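Local coordinates for protein ABC transporter (Caldanaerobius, PDB 4G68) that probably captures xylan-derived oligosaccharides outside the cell as the solute-binding component of an ABC transporter in a thermophilic bacterium, at residues W205-I210 with Q240-M245; A234-A239 with T417-S422. All blocks are in the same frame, centred on the assembly; numbering follows the deposited sequence.

How the contacts relate
After the strands and helices of its first 200 residues, the chain reaches helix 201-215, passes through helix 217-224 and enters helix 233-248, which serves both contacts. Contact 1 closes a short, largely helical loop of 29 residues by packing 240-245 back on 205-210. Contact 2 is far longer in range: 234-239, on the preceding turns of the same helix, waits 177 residues for 417-422 at the start of helix 418-429. The segments alternate along the sequence, so the two loops cross. Helix 233-248 packs on both helix 201-215 and the C-terminal helix 418-429, and Tyr207 connects these two directly, reaching from contact 1 to the carbonyl of Phe235 and the ring of Tyr421 in contact 2.

Contact 1: W205-I210 with Q240-M245; sequences WYYDMI and QKLQDM
Leu242 packs with its two methyl groups on different residues of 205-210. CD2 lies 3.7 Å from Tyr206 CB and also meets Ile210 CD1, while CD1 approaches Tyr207 CB at 4.2 Å. The side chains of Ile210 and Leu242 meet at about a right angle. A right-angle approach also relates Tyr206 to Met245: the thioether chain bends at its last torsion (chi3 50°), and CE arrives in the plane of the phenol at its edge, 3.8 Å from both CD1 and CE1 of Tyr206. Ile210 CD1 lies 4.3 Å from Met245 SD. These apolar contacts join two helices of the solute-binding protein fold whose local axes pass 9.8 Å apart at 132°; Trp205 and Met209, also on helix 201-215, pack on strand 144-160. Helix 398-412 adds Val408 and Phe412 around Leu242, and replacing the leucine by an alanine would probably open a gap between Tyr206, Tyr207 and Ile210 where both methyls had packed. The phenol hydroxyl of Tyr207 bonds to the carbonyl O of Phe235. Lys241 offers only its aliphatic root, CB touching Ile210 CG2 at 4.0 Å; the rest of its chain leads away to a salt bridge between NZ and Glu214.

Contact 2: A234-A239 with T417-S422; sequences AFTDAA and TPEEYS
Thr236 meets Pro418, Glu419 and Ser422 where helix 233-248 packs against the first turn of the C-terminal helix 418-429, a helix-helix contact on the periphery of the solute-binding protein fold. The local axes approach to 8.5 Å at 131°, and Thr236 and Pro418 form the closest backbone pair.

The apolar part divides between Thr236 and Ala239. Thr236 CG2, anti to its own backbone N, comes within 3.5 Å of Pro418 CB and also lies against the Pro418 carbonyl group. Glu419 leans over the same methyl from its outer position: the bend of its chain at chi2 (82°) brings CD back to 4.0 Å from Thr236 CG2. One turn along the helix, Ala239 CB touches both Pro418 CB and Tyr421 CD2, each at 3.9 Å, and approaches the tyrosine ring obliquely. The same ring meets that of Tyr207, and Leu407 and Leu411 of helix 398-412 pack against it.

Among the polar contacts, Thr417 caps the N terminus of helix 418-429, its OG1 accepting from Glu420 N at 3.1 Å. This bond occupies an amide that the first helical turn would otherwise leave without an intrahelical acceptor. Across the interface, two buried hydroxyls pair directly. Thr236 OG1 has a second partner in the carbonyl O of Asn232, just ahead of the helix, so this hydroxyl joins the start of helix 233-248 to the C-terminal helix. The hydrogen bond between Ser422 OG and Thr236 OG1 spans 2.8 Å, either oxygen being a possible donor.

Contact 1: W205-I210 with Q240-M245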
loop_
_atom_site.group_PDB
_atom_site.type_symbol
_atom_site.label_atom_id
_atom_site.label_comp_id
_atom_site.label_asym_id
_atom_site.label_seq_id
_atom_site.Cartn_x
_atom_site.Cartn_y
_atom_site.Cartn_z
ATOM N N TRP C 205 2.605 8.623 -0.360
ATOM C CA TRP C 205 3.474 7.751 -1.262
ATOM C C TRP C 205 4.558 8.432 -2.142
ATOM O O TRP C 205 5.753 7.968 -2.217
ATOM C CB TRP C 205 2.577 6.840 -2.111
ATOM C CG TRP C 205 2.121 5.674 -1.293
ATOM C CD1 TRP C 205 1.341 5.706 -0.129
ATOM C CD2 TRP C 205 2.473 4.263 -1.478
ATOM N NE1 TRP C 205 1.242 4.442 0.423
ATOM C CE2 TRP C 205 1.894 3.539 -0.334
ATOM C CE3 TRP C 205 3.236 3.563 -2.396
ATOM C CZ2 TRP C 205 2.008 2.160 -0.210
ATOM C CZ3 TRP C 205 3.358 2.201 -2.273
ATOM C CH2 TRP C 205 2.777 1.503 -1.193
ATOM N N TYR C 206 4.150 9.498 -2.845
ATOM C CA TYR C 206 5.043 10.266 -3.679
ATOM C C TYR C 206 6.133 10.832 -2.811
ATOM O O TYR C 206 7.322 10.647 -3.138
ATOM C CB TYR C 206 4.273 11.414 -4.392
ATOM C CG TYR C 206 3.359 11.036 -5.511
ATOM C CD1 TYR C 206 3.515 11.647 -6.757
ATOM C CD2 TYR C 206 2.256 10.186 -5.327
ATOM C CE1 TYR C 206 2.678 11.347 -7.800
ATOM C CE2 TYR C 206 1.379 9.902 -6.378
ATOM C CZ TYR C 206 1.601 10.508 -7.605
ATOM O OH TYR C 206 0.798 10.240 -8.712
ATOM N N TYR C 207 5.751 11.492 -1.699
ATOM C CA TYR C 207 6.771 12.160 -0.855
ATOM C C TYR C 207 7.690 11.144 -0.196
ATOM O O TYR C 207 8.905 11.260 -0.254
ATOM C CB TYR C 207 6.129 13.042 0.286
ATOM C CG TYR C 207 7.222 13.535 1.152
ATOM C CD1 TYR C 207 7.897 14.717 0.841
ATOM C CD2 TYR C 207 7.691 12.765 2.214
ATOM C CE1 TYR C 207 8.997 15.130 1.615
ATOM C CE2 TYR C 207 8.790 13.136 2.958
ATOM C CZ TYR C 207 9.429 14.339 2.681
ATOM O OH TYR C 207 10.493 14.704 3.484
ATOM N N ASP C 208 7.101 10.147 0.478
ATOM C CA ASP C 208 7.909 9.005 0.991
ATOM C C ASP C 208 8.924 8.434 0.007
ATOM O O ASP C 208 10.103 8.247 0.368
ATOM C CB ASP C 208 7.017 7.869 1.481
ATOM C CG ASP C 208 6.146 8.265 2.638
ATOM O OD1 ASP C 208 6.251 9.405 3.063
ATOM O OD2 ASP C 208 5.314 7.436 3.105
ATOM N N MET C 209 8.457 8.148 -1.219
ATOM C CA MET C 209 9.350 7.555 -2.230
ATOM C C MET C 209 10.515 8.471 -2.522
ATOM O O MET C 209 11.654 8.007 -2.633
ATOM C CB MET C 209 8.671 7.249 -3.576
ATOM C CG MET C 209 9.725 7.360 -4.724
ATOM S SD MET C 209 10.842 5.917 -4.660
ATOM C CE MET C 209 9.565 4.660 -4.456
ATOM N N ILE C 210 10.207 9.758 -2.698
ATOM C CA ILE C 210 11.225 10.717 -3.029
ATOM C C ILE C 210 12.214 10.826 -1.866
ATOM O O ILE C 210 13.429 10.738 -2.122
ATOM C CB ILE C 210 10.659 12.101 -3.481
ATOM C CG1 ILE C 210 9.649 11.961 -4.657
ATOM C CG2 ILE C 210 11.840 13.042 -3.793
ATOM C CD1 ILE C 210 8.657 13.172 -4.775
ATOM N N GLN C 240 10.955 19.767 -1.586
ATOM C CA GLN C 240 11.223 20.636 -2.729
ATOM C C GLN C 240 10.888 19.879 -4.038
ATOM O O GLN C 240 10.126 20.381 -4.856
ATOM C CB GLN C 240 12.670 21.152 -2.729
ATOM C CG GLN C 240 12.984 22.127 -3.869
ATOM C CD GLN C 240 12.002 23.265 -3.920
ATOM O OE1 GLN C 240 12.016 24.153 -3.070
ATOM N NE2 GLN C 240 11.115 23.229 -4.902
ATOM N N LYS C 241 11.433 18.676 -4.209
ATOM C CA LYS C 241 11.097 17.881 -5.418
ATOM C C LYS C 241 9.628 17.500 -5.642
ATOM O O LYS C 241 9.230 17.300 -6.804
ATOM C CB LYS C 241 11.957 16.628 -5.516
ATOM C CG LYS C 241 13.443 16.921 -5.604
ATOM C CD LYS C 241 13.983 16.183 -6.786
ATOM C CE LYS C 241 15.388 16.608 -7.176
ATOM N NZ LYS C 241 16.408 16.015 -6.274
ATOM N N LEU C 242 8.838 17.325 -4.569
ATOM C CA LEU C 242 7.399 17.050 -4.712
ATOM C C LEU C 242 6.705 18.305 -5.324
ATOM O O LEU C 242 5.864 18.197 -6.261
ATOM C CB LEU C 242 6.796 16.752 -3.325
ATOM C CG LEU C 242 5.830 15.579 -3.041
ATOM C CD1 LEU C 242 4.683 16.091 -2.157
ATOM C CD2 LEU C 242 5.248 14.961 -4.288
ATOM N N GLN C 243 7.070 19.484 -4.791
ATOM C CA GLN C 243 6.520 20.799 -5.267
ATOM C C GLN C 243 6.898 21.118 -6.743
ATOM O O GLN C 243 6.103 21.707 -7.506
ATOM C CB GLN C 243 6.848 21.987 -4.282
ATOM C CG GLN C 243 6.096 21.843 -2.929
ATOM C CD GLN C 243 5.969 23.138 -2.118
ATOM O OE1 GLN C 243 4.935 23.418 -1.434
ATOM N NE2 GLN C 243 7.006 23.965 -2.223
ATOM N N ASP C 244 8.121 20.739 -7.114
ATOM C CA ASP C 244 8.579 20.703 -8.509
ATOM C C ASP C 244 7.607 19.974 -9.457
ATOM O O ASP C 244 7.273 20.462 -10.565
ATOM C CB ASP C 244 9.962 20.056 -8.549
ATOM C CG ASP C 244 11.027 20.961 -7.930
ATOM O OD1 ASP C 244 10.648 22.087 -7.556
ATOM O OD2 ASP C 244 12.211 20.562 -7.842
ATOM N N MET C 245 7.110 18.818 -9.024
ATOM C CA MET C 245 6.096 18.119 -9.822
ATOM C C MET C 245 4.802 18.920 -9.836
ATOM O O MET C 245 4.119 18.979 -10.853
ATOM C CB MET C 245 5.823 16.708 -9.253
ATOM C CG MET C 245 7.044 15.782 -9.201
ATOM S SD MET C 245 6.652 14.173 -8.459
ATOM C CE MET C 245 5.154 13.728 -9.419
#

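Contact 2: A234-A239 with T417-S422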
loop_
_atom_site.group_PDB
_atom_site.type_symbol
_atom_site.label_atom_id
_atom_site.label_comp_id
_atom_site.label_asym_id
_atom_site.label_seq_id
_atom_site.Cartn_x
_atom_site.Cartn_y
_atom_site.Cartn_z
ATOM N N ALA C 234 18.044 16.124 3.146
ATOM C CA ALA C 234 17.528 15.083 2.262
ATOM C C ALA C 234 16.014 15.138 2.177
ATOM O O ALA C 234 15.491 14.926 1.101
ATOM C CB ALA C 234 17.999 13.697 2.691
ATOM N N PHE C 235 15.350 15.387 3.317
ATOM C CA PHE C 235 13.875 15.356 3.468
ATOM C C PHE C 235 13.270 16.679 3.007
ATOM O O PHE C 235 12.200 16.693 2.419
ATOM C CB PHE C 235 13.450 15.122 4.934
ATOM C CG PHE C 235 13.552 13.692 5.417
ATOM C CD1 PHE C 235 14.145 12.679 4.640
ATOM C CD2 PHE C 235 13.069 13.350 6.679
ATOM C CE1 PHE C 235 14.221 11.366 5.109
ATOM C CE2 PHE C 235 13.133 12.019 7.138
ATOM C CZ PHE C 235 13.697 11.040 6.368
ATOM N N THR C 236 13.929 17.793 3.327
ATOM C CA THR C 236 13.550 19.077 2.750
ATOM C C THR C 236 13.657 18.960 1.205
ATOM O O THR C 236 12.632 19.138 0.475
ATOM C CB THR C 236 14.407 20.244 3.304
ATOM O OG1 THR C 236 14.494 20.115 4.725
ATOM C CG2 THR C 236 13.755 21.610 3.010
ATOM N N ASP C 237 14.852 18.589 0.730
ATOM C CA ASP C 237 15.117 18.327 -0.698
ATOM C C ASP C 237 14.073 17.439 -1.355
ATOM O O ASP C 237 13.745 17.682 -2.494
ATOM C CB ASP C 237 16.480 17.688 -0.938
ATOM C CG ASP C 237 17.655 18.691 -0.874
ATOM O OD1 ASP C 237 17.456 19.945 -0.820
ATOM O OD2 ASP C 237 18.808 18.176 -0.900
ATOM N N ALA C 238 13.576 16.403 -0.648
ATOM C CA ALA C 238 12.402 15.644 -1.149
ATOM C C ALA C 238 11.112 16.501 -1.273
ATOM O O ALA C 238 10.360 16.393 -2.254
ATOM C CB ALA C 238 12.151 14.379 -0.319
ATOM N N ALA C 239 10.853 17.355 -0.291
ATOM C CA ALA C 239 9.647 18.191 -0.285
ATOM C C ALA C 239 9.777 19.169 -1.457
ATOM O O ALA C 239 8.845 19.332 -2.261
ATOM C CB ALA C 239 9.474 18.905 1.039
ATOM N N THR C 417 6.126 25.813 2.839
ATOM C CA THR C 417 7.445 25.652 2.200
ATOM C C THR C 417 8.103 24.334 2.643
ATOM O O THR C 417 7.751 23.800 3.710
ATOM C CB THR C 417 8.379 26.827 2.589
ATOM O OG1 THR C 417 8.579 26.837 4.013
ATOM C CG2 THR C 417 7.750 28.196 2.163
ATOM N N PRO C 418 9.083 23.812 1.848
ATOM C CA PRO C 418 9.895 22.635 2.268
ATOM C C PRO C 418 10.589 22.799 3.614
ATOM O O PRO C 418 10.659 21.856 4.383
ATOM C CB PRO C 418 10.961 22.556 1.183
ATOM C CG PRO C 418 10.296 23.110 -0.034
ATOM C CD PRO C 418 9.407 24.223 0.461
ATOM N N GLU C 419 11.172 23.971 3.857
ATOM C CA GLU C 419 11.878 24.254 5.104
ATOM C C GLU C 419 10.904 24.276 6.284
ATOM O O GLU C 419 11.170 23.679 7.315
ATOM C CB GLU C 419 12.662 25.555 4.977
ATOM C CG GLU C 419 13.904 25.458 4.069
ATOM C CD GLU C 419 13.627 25.587 2.556
ATOM O OE1 GLU C 419 12.553 26.109 2.148
ATOM O OE2 GLU C 419 14.531 25.166 1.767
ATOM N N GLU C 420 9.746 24.908 6.113
ATOM C CA GLU C 420 8.710 24.879 7.143
ATOM C C GLU C 420 8.145 23.492 7.286
ATOM O O GLU C 420 7.777 23.076 8.394
ATOM C CB GLU C 420 7.600 25.896 6.875
ATOM C CG GLU C 420 7.877 27.248 7.530
ATOM C CD GLU C 420 8.018 27.108 9.045
ATOM O OE1 GLU C 420 7.124 26.486 9.681
ATOM O OE2 GLU C 420 9.028 27.600 9.612
ATOM N N TYR C 421 8.097 22.768 6.169
ATOM C CA TYR C 421 7.647 21.399 6.206
ATOM C C TYR C 421 8.485 20.582 7.157
ATOM O O TYR C 421 7.944 19.936 8.001
ATOM C CB TYR C 421 7.695 20.762 4.832
ATOM C CG TYR C 421 7.522 19.273 4.913
ATOM C CD1 TYR C 421 6.269 18.709 5.140
ATOM C CD2 TYR C 421 8.628 18.426 4.788
ATOM C CE1 TYR C 421 6.106 17.335 5.218
ATOM C CE2 TYR C 421 8.472 17.051 4.868
ATOM C CZ TYR C 421 7.218 16.525 5.090
ATOM O OH TYR C 421 7.114 15.176 5.182
ATOM N N SER C 422 9.811 20.632 6.989
ATOM C CA SER C 422 10.723 19.782 7.721
ATOM C C SER C 422 10.805 20.185 9.184
ATOM O O SER C 422 10.908 19.301 10.035
ATOM C CB SER C 422 12.109 19.744 7.089
ATOM O OG SER C 422 12.062 19.246 5.762
#